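Local coordinates for protein superoxide dismutase (PDB 3TJT) that probably converts superoxide radicals to hydrogen peroxide and oxygen at a metal site that holds iron(III) here, as a member of the iron/manganese superoxide dismutase family, at residues A[50-53]-A[54-57]. Residues are numbered along the deposited sequence; the frame is centred on the assembly and turned at random.
Sequences PELY and NYSL
The amide N of Y55 donates to the carbonyl O of L52 at 3.0 Å, and one residue earlier N54 N reaches E51 O at 3.1 Å. Both are i to i+3 bonds and follow the bond from Y53 N to P50 O, making three successive 3-10 links. The same three-residue spacing brings the side chains of L52 and Y55 together: methyl CD2 of L52 stands over the centre of the Y55 ring in a CH-pi contact, 3.5 Å from the centroid and 14° off the ring normal. CG of Y55 lies beside its own backbone N, anti to the carbonyl carbon (chi1 -77°), which turns the ring back toward L52 and offers a face to CD2. Beyond N54 the backbone extends, and a water within hydrogen-bonding distance of both Y53 O and Y55 O links the end of the turn to the extended chain. Y53 turns away to bond through OH to N43 O, while N54 OD1 pairs with N4 ND2. S56 then takes the N-cap position of helix 57-62: its OG caps a backbone N of the helix, and S56 N bonds to E59 OE1, the reciprocal pairing of a capping box. Residues 50-54 thus form a short 3-10 turn, followed by a loop to that N-cap, in the connection between helices 24-46 and 57-62 of the alpha-hairpin domain, remote from the iron.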
# COMPACT_ATOMS: atom_id res chain seq x y z
N PRO A 50 13.12 27.64 -0.17
CA PRO A 50 11.84 28.32 -0.45
C PRO A 50 11.64 28.71 -1.91
O PRO A 50 10.50 28.94 -2.31
CB PRO A 50 11.89 29.57 0.44
CG PRO A 50 13.34 29.73 0.83
CD PRO A 50 13.90 28.34 0.86
N GLU A 51 12.70 28.77 -2.71
CA GLU A 51 12.50 29.06 -4.13
C GLU A 51 11.67 27.96 -4.81
O GLU A 51 11.05 28.20 -5.84
CB GLU A 51 13.83 29.26 -4.86
CG GLU A 51 14.70 28.03 -4.93
CD GLU A 51 16.14 28.38 -5.27
OE1 GLU A 51 16.42 28.66 -6.46
OE2 GLU A 51 16.99 28.40 -4.35
N LEU A 52 11.67 26.77 -4.24
CA LEU A 52 10.92 25.66 -4.84
C LEU A 52 9.40 25.83 -4.71
O LEU A 52 8.64 25.16 -5.40
CB LEU A 52 11.37 24.32 -4.25
CG LEU A 52 12.81 23.93 -4.60
CD1 LEU A 52 13.17 22.61 -3.90
CD2 LEU A 52 13.01 23.80 -6.12
N TYR A 53 8.96 26.74 -3.84
CA TYR A 53 7.53 27.04 -3.76
C TYR A 53 7.06 27.68 -5.05
O TYR A 53 5.86 27.72 -5.33
CB TYR A 53 7.21 27.97 -2.58
CG TYR A 53 7.35 27.35 -1.21
CD1 TYR A 53 6.61 26.23 -0.83
CD2 TYR A 53 8.21 27.92 -0.27
CE1 TYR A 53 6.75 25.68 0.43
CE2 TYR A 53 8.34 27.38 1.00
CZ TYR A 53 7.62 26.26 1.35
OH TYR A 53 7.77 25.74 2.62
N ASN A 54 8.00 28.19 -5.85
CA ASN A 54 7.64 28.78 -7.13
C ASN A 54 7.62 27.79 -8.30
O ASN A 54 7.23 28.14 -9.41
CB ASN A 54 8.54 29.98 -7.44
CG ASN A 54 8.31 31.14 -6.48
OD1 ASN A 54 7.19 31.37 -6.04
ND2 ASN A 54 9.37 31.86 -6.16
N TYR A 55 8.03 26.55 -8.04
CA TYR A 55 7.82 25.49 -9.02
C TYR A 55 6.35 25.06 -8.94
O TYR A 55 5.74 25.14 -7.88
CB TYR A 55 8.67 24.25 -8.69
CG TYR A 55 10.15 24.30 -9.01
CD1 TYR A 55 10.89 25.48 -8.93
CD2 TYR A 55 10.82 23.14 -9.37
CE1 TYR A 55 12.26 25.49 -9.21
CE2 TYR A 55 12.18 23.14 -9.64
CZ TYR A 55 12.89 24.31 -9.56
OH TYR A 55 14.24 24.28 -9.85
N SER A 56 5.80 24.60 -10.05
CA SER A 56 4.50 23.94 -10.02
C SER A 56 4.71 22.50 -9.53
O SER A 56 5.84 22.01 -9.53
CB SER A 56 3.89 23.92 -11.41
OG SER A 56 4.66 23.10 -12.28
N LEU A 57 3.64 21.83 -9.13
CA LEU A 57 3.75 20.43 -8.74
C LEU A 57 4.29 19.61 -9.91
O LEU A 57 5.12 18.71 -9.73
CB LEU A 57 2.40 19.86 -8.27
CG LEU A 57 1.82 20.35 -6.94
CD1 LEU A 57 0.40 19.80 -6.71
CD2 LEU A 57 2.72 19.97 -5.78
O HOH W 1 3.82 26.85 -7.19